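Local coordinates for leucine-rich repeat protein TpLRR (Treponema pallidum, PDB 6MLX) that is of unknown function but, as a secreted, probably periplasmic leucine-rich repeat protein of the BspA type, may serve as a platform for binding other molecules, at residues A[119-133]-A[142-156]. Sequence-based numbering, arbitrary orientation.
Sequences QDVFSSCGSLVDVVL and SGAFRDCAELASVRL
Phe122 overlaps Phe145 only slightly, the two rings near parallel (7°) but slid apart, with centroids 5.6 Å from each other and Phe122 CD2 3.5 Å from Phe145 CE1. The same first torsion (about -60° in both) sends the two rings the same way, side by side. From the strand side Val131 comes at Phe145 from the opposite direction, its CG2 4.0 Å from Phe145 CZ, while Leu133 CD2 and Leu128 CD2 close on the edge of that ring. Packing is tight where Val131 CG1 presses on Leu151 CD1, at 3.4 Å. The strands 130-132 and 153-155 run parallel; Val131 N gives its hydrogen to Ser153 O and Val131 O receives Arg155 N, a ladder that Leu133 N continues to Arg155 O. On the face carrying Asp130, Val132, Ser153 and Arg155, Val132 lies alongside Arg155, CG1 3.4 Å from Arg155 NH1 and CG2 over the centre of one guanidinium face. On the side of the coil away from the strands, Phe122 N bonds to Ala144 O and Ser124 N to Arg146 O. At its outer edge Arg146, bent at chi3, donates from NE a nearly straight hydrogen bond, part of a salt bridge, to Asp120 OD1 (2.8 Å), which lies in the guanidinium plane. A water joins Asp120 OD2 to Ser142 OG and, weakly, to Arg146 NH2; Arg146 NH1 forms a second salt bridge, to Glu169. The stack runs on through the neighbouring coils of the leucine-rich repeat solenoid: Phe122 meets Phe99, and Val154 and Leu156 pack on Leu177 of strand 176-178, which extends the parallel sheet beyond strand 153-155.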
loop_
_atom_site.group_PDB
_atom_site.type_symbol
_atom_site.label_atom_id
_atom_site.label_comp_id
_atom_site.label_asym_id
_atom_site.label_seq_id
_atom_site.Cartn_x
_atom_site.Cartn_y
_atom_site.Cartn_z
ATOM N N GLN A 119 6.017 -6.546 -1.634
ATOM C CA GLN A 119 5.210 -7.722 -1.310
ATOM C C GLN A 119 4.315 -7.465 -0.101
ATOM O O GLN A 119 4.710 -6.785 0.850
ATOM C CB GLN A 119 6.109 -8.934 -1.016
ATOM C CG GLN A 119 7.006 -9.359 -2.146
ATOM C CD GLN A 119 7.812 -10.621 -1.832
ATOM O OE1 GLN A 119 8.160 -11.381 -2.741
ATOM N NE2 GLN A 119 8.119 -10.841 -0.549
ATOM N N ASP A 120 3.101 -8.026 -0.143
ATOM C CA ASP A 120 2.203 -8.107 1.017
ATOM C C ASP A 120 1.907 -6.744 1.650
ATOM O O ASP A 120 1.618 -6.659 2.849
ATOM C CB ASP A 120 2.758 -9.070 2.079
ATOM C CG ASP A 120 2.891 -10.498 1.555
ATOM O OD1 ASP A 120 1.876 -11.204 1.484
ATOM O OD2 ASP A 120 4.000 -10.909 1.174
ATOM N N VAL A 121 1.944 -5.666 0.859
ATOM C CA VAL A 121 1.858 -4.331 1.447
ATOM C C VAL A 121 0.500 -4.119 2.102
ATOM O O VAL A 121 0.409 -3.560 3.201
ATOM C CB VAL A 121 2.158 -3.247 0.396
ATOM C CG1 VAL A 121 1.602 -1.896 0.855
ATOM C CG2 VAL A 121 3.670 -3.143 0.166
ATOM N N PHE A 122 -0.571 -4.566 1.451
ATOM C CA PHE A 122 -1.912 -4.436 2.005
ATOM C C PHE A 122 -2.464 -5.786 2.436
ATOM O O PHE A 122 -3.678 -5.987 2.470
ATOM C CB PHE A 122 -2.831 -3.732 1.008
ATOM C CG PHE A 122 -2.356 -2.349 0.657
ATOM C CD1 PHE A 122 -2.543 -1.292 1.545
ATOM C CD2 PHE A 122 -1.664 -2.114 -0.526
ATOM C CE1 PHE A 122 -2.074 -0.018 1.242
ATOM C CE2 PHE A 122 -1.206 -0.850 -0.838
ATOM C CZ PHE A 122 -1.394 0.200 0.051
ATOM N N SER A 123 -1.568 -6.715 2.770
ATOM C CA SER A 123 -1.963 -8.014 3.305
ATOM C C SER A 123 -2.880 -7.835 4.510
ATOM O O SER A 123 -2.582 -7.058 5.420
ATOM C CB SER A 123 -0.711 -8.814 3.697
ATOM O OG SER A 123 -1.071 -10.091 4.220
ATOM N N SER A 124 -4.018 -8.529 4.489
ATOM C CA SER A 124 -5.002 -8.495 5.583
ATOM C C SER A 124 -5.562 -7.098 5.839
ATOM O O SER A 124 -5.969 -6.781 6.959
ATOM C CB SER A 124 -4.420 -9.066 6.883
ATOM O OG SER A 124 -4.250 -10.467 6.778
ATOM N N CYS A 125 -5.595 -6.241 4.818
ATOM C CA CYS A 125 -6.335 -4.982 4.931
ATOM C C CYS A 125 -7.803 -5.275 4.627
ATOM O O CYS A 125 -8.304 -5.070 3.519
ATOM C CB CYS A 125 -5.747 -3.922 4.014
ATOM S SG CYS A 125 -4.238 -3.207 4.690
ATOM N N GLY A 126 -8.509 -5.742 5.662
ATOM C CA GLY A 126 -9.823 -6.321 5.507
ATOM C C GLY A 126 -10.946 -5.332 5.261
ATOM O O GLY A 126 -12.076 -5.769 5.028
ATOM N N SER A 127 -10.684 -4.029 5.332
ATOM C CA SER A 127 -11.715 -3.037 5.057
ATOM C C SER A 127 -11.536 -2.341 3.719
ATOM O O SER A 127 -12.411 -1.559 3.321
ATOM C CB SER A 127 -11.753 -1.967 6.163
ATOM O OG SER A 127 -12.158 -2.512 7.402
ATOM N N LEU A 128 -10.433 -2.585 3.033
ATOM C CA LEU A 128 -10.122 -1.853 1.814
ATOM C C LEU A 128 -11.081 -2.270 0.700
ATOM O O LEU A 128 -11.226 -3.459 0.410
ATOM C CB LEU A 128 -8.667 -2.114 1.431
ATOM C CG LEU A 128 -7.966 -1.349 0.306
ATOM C CD1 LEU A 128 -7.994 0.146 0.546
ATOM C CD2 LEU A 128 -6.521 -1.856 0.213
ATOM N N VAL A 129 -11.743 -1.291 0.087
ATOM C CA VAL A 129 -12.831 -1.538 -0.859
ATOM C C VAL A 129 -12.387 -1.294 -2.306
ATOM O O VAL A 129 -12.497 -2.181 -3.148
ATOM C CB VAL A 129 -14.085 -0.697 -0.514
ATOM C CG1 VAL A 129 -15.132 -0.906 -1.569
ATOM C CG2 VAL A 129 -14.608 -1.094 0.863
ATOM N N ASP A 130 -11.969 -0.075 -2.621
ATOM C CA ASP A 130 -11.546 0.282 -3.971
ATOM C C ASP A 130 -10.064 0.625 -3.938
ATOM O O ASP A 130 -9.590 1.248 -2.983
ATOM C CB ASP A 130 -12.324 1.491 -4.538
ATOM C CG ASP A 130 -13.802 1.199 -4.807
ATOM O OD1 ASP A 130 -14.175 0.039 -5.049
ATOM O OD2 ASP A 130 -14.595 2.170 -4.813
ATOM N N VAL A 131 -9.331 0.218 -4.976
ATOM C CA VAL A 131 -7.981 0.735 -5.191
ATOM C C VAL A 131 -7.795 1.049 -6.668
ATOM O O VAL A 131 -8.230 0.300 -7.553
ATOM C CB VAL A 131 -6.846 -0.189 -4.668
ATOM C CG1 VAL A 131 -7.371 -1.432 -4.038
ATOM C CG2 VAL A 131 -5.796 -0.499 -5.749
ATOM N N VAL A 132 -7.183 2.195 -6.909
ATOM C CA VAL A 132 -6.848 2.670 -8.237
ATOM C C VAL A 132 -5.342 2.820 -8.270
ATOM O O VAL A 132 -4.783 3.630 -7.528
ATOM C CB VAL A 132 -7.538 4.002 -8.554
ATOM C CG1 VAL A 132 -7.024 4.558 -9.873
ATOM C CG2 VAL A 132 -9.053 3.805 -8.567
ATOM N N LEU A 133 -4.693 2.038 -9.110
ATOM C CA LEU A 133 -3.248 2.106 -9.218
ATOM C C LEU A 133 -2.893 3.048 -10.364
ATOM O O LEU A 133 -3.278 2.780 -11.508
ATOM C CB LEU A 133 -2.661 0.721 -9.446
ATOM C CG LEU A 133 -2.950 -0.310 -8.335
ATOM C CD1 LEU A 133 -2.578 -1.729 -8.748
ATOM C CD2 LEU A 133 -2.238 0.067 -7.029
ATOM N N SER A 142 4.437 -9.621 -4.842
ATOM C CA SER A 142 3.539 -10.740 -4.615
ATOM C C SER A 142 2.708 -10.516 -3.352
ATOM O O SER A 142 3.142 -9.860 -2.402
ATOM C CB SER A 142 4.342 -12.038 -4.521
ATOM O OG SER A 142 5.151 -12.023 -3.373
ATOM N N GLY A 143 1.477 -11.032 -3.371
ATOM C CA GLY A 143 0.584 -10.907 -2.233
ATOM C C GLY A 143 0.202 -9.494 -1.834
ATOM O O GLY A 143 -0.268 -9.286 -0.708
ATOM N N ALA A 144 0.376 -8.513 -2.730
ATOM C CA ALA A 144 0.181 -7.115 -2.355
ATOM C C ALA A 144 -1.212 -6.860 -1.790
ATOM O O ALA A 144 -1.370 -6.022 -0.900
ATOM C CB ALA A 144 0.439 -6.201 -3.550
ATOM N N PHE A 145 -2.225 -7.569 -2.282
ATOM C CA PHE A 145 -3.578 -7.439 -1.756
ATOM C C PHE A 145 -4.092 -8.762 -1.192
ATOM O O PHE A 145 -5.291 -9.050 -1.248
ATOM C CB PHE A 145 -4.503 -6.882 -2.835
ATOM C CG PHE A 145 -4.050 -5.561 -3.354
ATOM C CD1 PHE A 145 -4.307 -4.399 -2.634
ATOM C CD2 PHE A 145 -3.313 -5.477 -4.532
ATOM C CE1 PHE A 145 -3.870 -3.165 -3.096
ATOM C CE2 PHE A 145 -2.867 -4.249 -5.001
ATOM C CZ PHE A 145 -3.148 -3.095 -4.281
ATOM N N ARG A 146 -3.182 -9.562 -0.630
ATOM C CA ARG A 146 -3.550 -10.832 -0.008
ATOM C C ARG A 146 -4.565 -10.605 1.108
ATOM O O ARG A 146 -4.402 -9.712 1.938
ATOM C CB ARG A 146 -2.293 -11.512 0.550
ATOM C CG ARG A 146 -2.517 -12.899 1.160
ATOM C CD ARG A 146 -1.233 -13.412 1.868
ATOM N NE ARG A 146 -0.026 -13.217 1.063
ATOM C CZ ARG A 146 0.280 -13.954 -0.007
ATOM N NH1 ARG A 146 -0.539 -14.917 -0.398
ATOM N NH2 ARG A 146 1.397 -13.726 -0.694
ATOM N N ASP A 147 -5.636 -11.397 1.100
ATOM C CA ASP A 147 -6.639 -11.379 2.168
ATOM C C ASP A 147 -7.290 -10.010 2.354
ATOM O O ASP A 147 -7.664 -9.645 3.476
ATOM C CB ASP A 147 -6.041 -11.834 3.498
ATOM C CG ASP A 147 -5.391 -13.163 3.396
ATOM O OD1 ASP A 147 -5.991 -14.061 2.779
ATOM O OD2 ASP A 147 -4.269 -13.299 3.906
ATOM N N CYS A 148 -7.426 -9.240 1.276
ATOM C CA CYS A 148 -8.257 -8.037 1.305
ATOM C C CYS A 148 -9.693 -8.483 1.031
ATOM O O CYS A 148 -10.197 -8.452 -0.093
ATOM C CB CYS A 148 -7.744 -7.007 0.307
ATOM S SG CYS A 148 -6.142 -6.270 0.824
ATOM N N ALA A 149 -10.355 -8.939 2.096
ATOM C CA ALA A 149 -11.624 -9.640 1.931
ATOM C C ALA A 149 -12.753 -8.720 1.482
ATOM O O ALA A 149 -13.773 -9.214 0.990
ATOM C CB ALA A 149 -12.013 -10.349 3.230
ATOM N N GLU A 150 -12.609 -7.409 1.636
ATOM C CA GLU A 150 -13.636 -6.482 1.187
ATOM C C GLU A 150 -13.283 -5.773 -0.119
ATOM O O GLU A 150 -14.098 -4.982 -0.623
ATOM C CB GLU A 150 -13.934 -5.461 2.288
ATOM C CG GLU A 150 -14.655 -6.073 3.512
ATOM C CD GLU A 150 -16.073 -6.551 3.235
ATOM O OE1 GLU A 150 -16.670 -6.166 2.203
ATOM O OE2 GLU A 150 -16.599 -7.342 4.051
ATOM N N LEU A 151 -12.099 -6.045 -0.675
ATOM C CA LEU A 151 -11.647 -5.464 -1.931
ATOM C C LEU A 151 -12.576 -5.831 -3.080
ATOM O O LEU A 151 -12.616 -6.991 -3.493
ATOM C CB LEU A 151 -10.228 -5.936 -2.242
ATOM C CG LEU A 151 -9.586 -5.393 -3.515
ATOM C CD1 LEU A 151 -9.646 -3.874 -3.501
ATOM C CD2 LEU A 151 -8.160 -5.892 -3.605
ATOM N N ALA A 152 -13.309 -4.850 -3.608
ATOM C CA ALA A 152 -14.280 -5.084 -4.666
ATOM C C ALA A 152 -13.767 -4.708 -6.053
ATOM O O ALA A 152 -14.161 -5.334 -7.038
ATOM C CB ALA A 152 -15.572 -4.305 -4.379
ATOM N N SER A 153 -12.890 -3.714 -6.148
ATOM C CA SER A 153 -12.519 -3.119 -7.425
ATOM C C SER A 153 -11.057 -2.702 -7.405
ATOM O O SER A 153 -10.633 -1.975 -6.503
ATOM C CB SER A 153 -13.393 -1.891 -7.727
ATOM O OG SER A 153 -13.002 -1.292 -8.946
ATOM N N VAL A 154 -10.306 -3.135 -8.412
ATOM C CA VAL A 154 -8.908 -2.755 -8.592
ATOM C C VAL A 154 -8.716 -2.304 -10.031
ATOM O O VAL A 154 -9.049 -3.045 -10.964
ATOM C CB VAL A 154 -7.938 -3.915 -8.284
ATOM C CG1 VAL A 154 -6.506 -3.515 -8.654
ATOM C CG2 VAL A 154 -8.017 -4.312 -6.827
ATOM N N ARG A 155 -8.184 -1.102 -10.215
ATOM C CA ARG A 155 -7.748 -0.652 -11.529
ATOM C C ARG A 155 -6.232 -0.793 -11.592
ATOM O O ARG A 155 -5.516 -0.240 -10.750
ATOM C CB ARG A 155 -8.169 0.787 -11.816
ATOM C CG ARG A 155 -7.765 1.289 -13.228
ATOM C CD ARG A 155 -7.937 2.817 -13.353
ATOM N NE ARG A 155 -9.306 3.239 -13.061
ATOM C CZ ARG A 155 -9.665 4.477 -12.720
ATOM N NH1 ARG A 155 -8.756 5.445 -12.620
ATOM N NH2 ARG A 155 -10.937 4.745 -12.463
ATOM N N LEU A 156 -5.758 -1.546 -12.574
ATOM C CA LEU A 156 -4.341 -1.797 -12.750
ATOM C C LEU A 156 -3.672 -0.644 -13.496
ATOM O O LEU A 156 -4.334 0.106 -14.222
ATOM C CB LEU A 156 -4.143 -3.096 -13.521
ATOM C CG LEU A 156 -4.638 -4.376 -12.842
ATOM C CD1 LEU A 156 -4.698 -5.490 -13.866
ATOM C CD2 LEU A 156 -3.722 -4.750 -11.700
HETATM O O HOH W 1 4.178 -12.827 -0.757
HETATM O O HOH W 2 -2.719 -11.818 5.013
HETATM O O HOH W 3 -11.092 0.507 -8.735
#